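Local coordinates for acyl-coenzyme A oxidase (Caenorhabditis elegans, PDB 5K3H), which catalyses the first step of peroxisomal beta-oxidation, using FAD and molecular oxygen to desaturate acyl-CoA substrates to (2E)-enoyl-CoA with release of hydrogen peroxide, at residues N572-L576 against V596-L600; E475-I480 against I492-Q496. All coordinates share one frame; numbering follows the deposited sequence.

Contact 1: residues N572-L576 against V596-L600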
loop_
_atom_site.group_PDB
_atom_site.type_symbol
_atom_site.label_atom_id
_atom_site.label_comp_id
_atom_site.label_asym_id
_atom_site.label_seq_id
_atom_site.Cartn_x
_atom_site.Cartn_y
_atom_site.Cartn_z
ATOM N N ASN B 572 -6.405 -13.169 -20.306
ATOM C CA ASN B 572 -5.627 -14.296 -19.784
ATOM C C ASN B 572 -5.123 -14.049 -18.366
ATOM O O ASN B 572 -5.129 -14.967 -17.537
ATOM C CB ASN B 572 -4.461 -14.626 -20.711
ATOM C CG ASN B 572 -4.908 -15.398 -21.918
ATOM O OD1 ASN B 572 -5.244 -16.582 -21.809
ATOM N ND2 ASN B 572 -4.880 -14.758 -23.091
ATOM N N TYR B 573 -4.650 -12.831 -18.074
ATOM C CA TYR B 573 -4.226 -12.517 -16.713
ATOM C C TYR B 573 -5.396 -12.591 -15.740
ATOM O O TYR B 573 -5.293 -13.190 -14.663
ATOM C CB TYR B 573 -3.603 -11.133 -16.679
ATOM C CG TYR B 573 -3.021 -10.776 -15.343
ATOM C CD1 TYR B 573 -1.716 -11.142 -15.020
ATOM C CD2 TYR B 573 -3.769 -10.102 -14.393
ATOM C CE1 TYR B 573 -1.166 -10.820 -13.799
ATOM C CE2 TYR B 573 -3.220 -9.779 -13.167
ATOM C CZ TYR B 573 -1.919 -10.139 -12.886
ATOM O OH TYR B 573 -1.361 -9.825 -11.677
ATOM N N GLU B 574 -6.521 -11.962 -16.096
ATOM C CA GLU B 574 -7.673 -11.958 -15.207
ATOM C C GLU B 574 -8.247 -13.360 -15.045
ATOM O O GLU B 574 -8.698 -13.725 -13.955
ATOM C CB GLU B 574 -8.728 -10.984 -15.732
ATOM C CG GLU B 574 -8.250 -9.526 -15.834
ATOM C CD GLU B 574 -7.849 -8.928 -14.481
ATOM O OE1 GLU B 574 -8.567 -9.188 -13.482
ATOM O OE2 GLU B 574 -6.825 -8.187 -14.408
ATOM N N LEU B 575 -8.247 -14.167 -16.111
ATOM C CA LEU B 575 -8.753 -15.535 -15.974
ATOM C C LEU B 575 -7.843 -16.385 -15.095
ATOM O O LEU B 575 -8.329 -17.143 -14.245
ATOM C CB LEU B 575 -8.945 -16.192 -17.342
ATOM C CG LEU B 575 -9.484 -17.641 -17.345
ATOM C CD1 LEU B 575 -10.811 -17.799 -16.542
ATOM C CD2 LEU B 575 -9.624 -18.167 -18.801
ATOM N N LEU B 576 -6.523 -16.286 -15.273
ATOM C CA LEU B 576 -5.624 -17.000 -14.371
ATOM C C LEU B 576 -5.842 -16.560 -12.934
ATOM O O LEU B 576 -5.752 -17.378 -12.013
ATOM C CB LEU B 576 -4.171 -16.792 -14.796
ATOM C CG LEU B 576 -3.105 -17.839 -14.418
ATOM C CD1 LEU B 576 -3.421 -19.246 -14.924
ATOM C CD2 LEU B 576 -1.756 -17.394 -14.953
ATOM N N VAL B 596 -3.781 -21.005 -20.930
ATOM C CA VAL B 596 -3.967 -19.633 -20.476
ATOM C C VAL B 596 -2.642 -19.054 -19.994
ATOM O O VAL B 596 -2.323 -17.896 -20.281
ATOM C CB VAL B 596 -5.054 -19.583 -19.380
ATOM C CG1 VAL B 596 -5.141 -18.195 -18.772
ATOM C CG2 VAL B 596 -6.406 -19.983 -19.957
ATOM N N ARG B 597 -1.844 -19.861 -19.281
ATOM C CA ARG B 597 -0.521 -19.432 -18.822
ATOM C C ARG B 597 0.418 -19.137 -19.985
ATOM O O ARG B 597 1.153 -18.146 -19.963
ATOM C CB ARG B 597 0.101 -20.496 -17.922
ATOM C CG ARG B 597 -0.623 -20.723 -16.641
ATOM C CD ARG B 597 0.010 -21.851 -15.852
ATOM N NE ARG B 597 -0.642 -22.023 -14.558
ATOM C CZ ARG B 597 -1.311 -23.112 -14.178
ATOM N NH1 ARG B 597 -1.411 -24.160 -14.996
ATOM N NH2 ARG B 597 -1.859 -23.158 -12.960
ATOM N N ASP B 598 0.447 -20.019 -20.989
ATOM C CA ASP B 598 1.293 -19.787 -22.163
ATOM C C ASP B 598 0.870 -18.534 -22.918
ATOM O O ASP B 598 1.716 -17.772 -23.379
ATOM C CB ASP B 598 1.244 -21.001 -23.080
ATOM C CG ASP B 598 1.810 -22.232 -22.419
ATOM O OD1 ASP B 598 2.614 -22.106 -21.459
ATOM O OD2 ASP B 598 1.421 -23.341 -22.846
ATOM N N GLN B 599 -0.439 -18.310 -23.055
ATOM C CA GLN B 599 -0.926 -17.077 -23.662
ATOM C C GLN B 599 -0.499 -15.868 -22.842
ATOM O O GLN B 599 -0.178 -14.807 -23.399
ATOM C CB GLN B 599 -2.450 -17.107 -23.763
ATOM C CG GLN B 599 -2.964 -18.235 -24.600
ATOM C CD GLN B 599 -2.561 -18.106 -26.016
ATOM O OE1 GLN B 599 -3.037 -17.213 -26.721
ATOM N NE2 GLN B 599 -1.638 -18.977 -26.454
ATOM N N LEU B 600 -0.545 -15.997 -21.513
ATOM C CA LEU B 600 -0.122 -14.906 -20.650
ATOM C C LEU B 600 1.334 -14.548 -20.918
ATOM O O LEU B 600 1.664 -13.377 -21.166
ATOM C CB LEU B 600 -0.357 -15.269 -19.176
ATOM C CG LEU B 600 0.311 -14.383 -18.118
ATOM C CD1 LEU B 600 -0.135 -12.942 -18.229
ATOM C CD2 LEU B 600 -0.022 -14.907 -16.726
#

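Contact 2: residues E475-I480 against I492-Q496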
loop_
_atom_site.group_PDB
_atom_site.type_symbol
_atom_site.label_atom_id
_atom_site.label_comp_id
_atom_site.label_asym_id
_atom_site.label_seq_id
_atom_site.Cartn_x
_atom_site.Cartn_y
_atom_site.Cartn_z
ATOM N N GLU B 475 -22.566 -23.991 -21.720
ATOM C CA GLU B 475 -22.043 -25.174 -22.356
ATOM C C GLU B 475 -21.407 -26.085 -21.316
ATOM O O GLU B 475 -21.169 -25.669 -20.179
ATOM C CB GLU B 475 -21.065 -24.772 -23.450
ATOM C CG GLU B 475 -21.722 -24.856 -24.816
ATOM C CD GLU B 475 -21.431 -23.680 -25.720
ATOM O OE1 GLU B 475 -20.369 -23.027 -25.545
ATOM O OE2 GLU B 475 -22.254 -23.437 -26.644
ATOM N N PRO B 476 -21.180 -27.358 -21.656
ATOM C CA PRO B 476 -20.568 -28.259 -20.666
ATOM C C PRO B 476 -19.201 -27.791 -20.188
ATOM O O PRO B 476 -18.886 -27.927 -19.000
ATOM C CB PRO B 476 -20.481 -29.601 -21.412
ATOM C CG PRO B 476 -21.393 -29.485 -22.551
ATOM C CD PRO B 476 -21.511 -28.049 -22.913
ATOM N N THR B 477 -18.366 -27.242 -21.068
ATOM C CA THR B 477 -17.037 -26.803 -20.659
ATOM C C THR B 477 -16.722 -25.474 -21.323
ATOM O O THR B 477 -17.430 -25.013 -22.225
ATOM C CB THR B 477 -15.943 -27.789 -21.080
ATOM O OG1 THR B 477 -15.957 -27.909 -22.517
ATOM C CG2 THR B 477 -16.155 -29.159 -20.440
ATOM N N SER B 478 -15.579 -24.922 -20.955
ATOM C CA SER B 478 -15.083 -23.747 -21.647
ATOM C C SER B 478 -14.531 -24.193 -22.991
ATOM O O SER B 478 -14.015 -25.307 -23.123
ATOM C CB SER B 478 -13.993 -23.049 -20.824
ATOM O OG SER B 478 -13.464 -21.928 -21.526
ATOM N N LEU B 479 -14.669 -23.340 -24.002
ATOM C CA LEU B 479 -14.183 -23.687 -25.332
ATOM C C LEU B 479 -12.891 -22.949 -25.655
ATOM O O LEU B 479 -12.531 -22.791 -26.824
ATOM C CB LEU B 479 -15.271 -23.424 -26.388
ATOM C CG LEU B 479 -16.573 -24.252 -26.314
ATOM C CD1 LEU B 479 -17.605 -23.859 -27.359
ATOM C CD2 LEU B 479 -16.275 -25.738 -26.461
ATOM N N ILE B 480 -12.167 -22.522 -24.625
ATOM C CA ILE B 480 -10.870 -21.902 -24.828
ATOM C C ILE B 480 -9.892 -22.981 -25.281
ATOM O O ILE B 480 -9.737 -24.018 -24.618
ATOM C CB ILE B 480 -10.408 -21.213 -23.533
ATOM C CG1 ILE B 480 -11.239 -19.953 -23.265
ATOM C CG2 ILE B 480 -8.922 -20.894 -23.569
ATOM C CD1 ILE B 480 -10.937 -19.331 -21.905
ATOM N N ILE B 492 -14.975 -14.421 -22.696
ATOM C CA ILE B 492 -16.144 -13.739 -22.152
ATOM C C ILE B 492 -17.163 -14.761 -21.652
ATOM O O ILE B 492 -17.658 -14.668 -20.521
ATOM C CB ILE B 492 -16.728 -12.774 -23.199
ATOM C CG1 ILE B 492 -15.731 -11.624 -23.438
ATOM C CG2 ILE B 492 -18.021 -12.186 -22.716
ATOM C CD1 ILE B 492 -16.161 -10.589 -24.473
ATOM N N LYS B 493 -17.441 -15.794 -22.457
ATOM C CA LYS B 493 -18.387 -16.821 -22.010
ATOM C C LYS B 493 -17.896 -17.559 -20.775
ATOM O O LYS B 493 -18.710 -18.018 -19.969
ATOM C CB LYS B 493 -18.676 -17.835 -23.121
ATOM C CG LYS B 493 -19.462 -17.266 -24.275
ATOM C CD LYS B 493 -20.060 -18.392 -25.089
ATOM C CE LYS B 493 -18.981 -19.326 -25.622
ATOM N NZ LYS B 493 -19.477 -20.727 -25.855
ATOM N N THR B 494 -16.578 -17.701 -20.618
ATOM C CA THR B 494 -16.023 -18.366 -19.441
ATOM C C THR B 494 -16.166 -17.491 -18.192
ATOM O O THR B 494 -16.528 -17.995 -17.121
ATOM C CB THR B 494 -14.566 -18.741 -19.721
ATOM O OG1 THR B 494 -14.535 -19.627 -20.844
ATOM C CG2 THR B 494 -13.909 -19.434 -18.545
ATOM N N PHE B 495 -15.907 -16.179 -18.309
ATOM C CA PHE B 495 -16.170 -15.262 -17.192
ATOM C C PHE B 495 -17.660 -15.207 -16.851
ATOM O O PHE B 495 -18.040 -15.101 -15.678
ATOM C CB PHE B 495 -15.679 -13.846 -17.517
ATOM C CG PHE B 495 -14.184 -13.697 -17.533
ATOM C CD1 PHE B 495 -13.449 -13.892 -16.383
ATOM C CD2 PHE B 495 -13.528 -13.333 -18.688
ATOM C CE1 PHE B 495 -12.104 -13.742 -16.376
ATOM C CE2 PHE B 495 -12.154 -13.188 -18.705
ATOM C CZ PHE B 495 -11.440 -13.385 -17.550
ATOM N N GLN B 496 -18.520 -15.238 -17.867
ATOM C CA GLN B 496 -19.951 -15.249 -17.592
ATOM C C GLN B 496 -20.331 -16.486 -16.790
ATOM O O GLN B 496 -21.076 -16.398 -15.806
ATOM C CB GLN B 496 -20.733 -15.163 -18.907
ATOM C CG GLN B 496 -20.739 -13.767 -19.489
ATOM C CD GLN B 496 -21.428 -13.655 -20.857
ATOM O OE1 GLN B 496 -21.639 -14.651 -21.540
ATOM N NE2 GLN B 496 -21.736 -12.420 -21.272
#

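Contact 1: residues N572-L576 against V596-L600
Asn572 reaches from helix 557-577 onto one turn of helix 590-616, between Val596 and Gln599; the local axes approach to 9.1 Å and run antiparallel at 141°. Its CB lies 3.9 Å from Val596 O, and its CG rests on Gln599 CB. At the tip both amide atoms, OD1 and ND2, lie 3.4 Å from Gln599 CB, and OD1 also touches Val596 CG1. No hydrogen bond crosses between the helices here; OD1 is bonded to Tyr491 OH and ND2 to His568 O, one turn back. With an alanine here, Tyr491 OH and His568 O would probably lose their amide mates and a gap would open over Val596 and Gln599. On the flank, Leu576 turns CG opposite its backbone N (chi1 -155°) and forks: CD1 lies 3.6 Å from Arg597 CG, CD2 3.5 Å from Leu600 CD2. Leu600 CD1 then meets the edge of the Tyr573 ring, whose other neighbours include His342, probably an ATP-site residue. Arg597 sends its charge onward to Asp594 and to Glu584 of the second subunit. The join is thus one of van der Waals fit, its buried amide satisfied by groups outside the two turns.

Contact 2: residues E475-I480 against I492-Q496
Thr494 OG1 is held by two groups, one from the loop and one from its own helix: it accepts a 2.6 Å hydrogen bond from Ser478 OG and is hydrogen-bonded to the carbonyl oxygen of Glu490, one turn earlier. The torsion that sets OG1 anti to its own carbonyl carbon (chi1 -60°) suits it to that backward bond, and the same oxygen is also the acceptor for the serine hydroxyl. Ser478 swings OG opposite its backbone N (chi1 178°), which carries the hydroxyl across to the helix. The same OG receives a weak, long bond from Ile480 N at 3.4 Å, fairly straight at 157°, in the pattern of an ST turn. Ile480 closes over the hydroxyl pair, its CD1 3.8 Å from Thr494 OG1, the two side chains crossing at about a right angle.

At the outer end a charge pair takes over. Glu475 OE1 meets Lys493 NZ in a salt bridge modelled at 2.5 Å, shorter than expected and of doubtful exact length, while Glu475 OE2 stays 4.0 Å from that nitrogen. Glu490 is a second acidic partner of NZ, and two carboxylates around the ammonium would probably favour its charged state. Leu479 CD1 lies 3.9 Å from Lys493 NZ.

Gln592 NE2 bonds to both Ser478 O and Ile480 O, and Ser478 shares backbone hydrogen bonds with Phe587. The whole is an irregular connection laid against the first turns of helix 489-515 in the helical C-terminal part of an acyl-CoA oxidase, pinned by a threonine that also makes the familiar side-chain bond back to its own helix.

In the fold
Contact 1 is a buried helix-helix join, whereas contact 2 lays a loop on a helix and is only partly buried, with the exposed Glu475 at its margin. Their chemistry follows: apolar side chains and an amide held from elsewhere in the first, a hydroxyl pair and a salt bridge in the second. Both belong to the helical C-terminal part of the chain, with centres about 14 Å apart, and they meet at Leu575. Its CD2 packs on Ile480 CD1 at 3.6 Å, and its backbone N lies near the ring of Phe495. Contact 1 alone has neighbours in the second subunit; no other chain of the assembly touches contact 2.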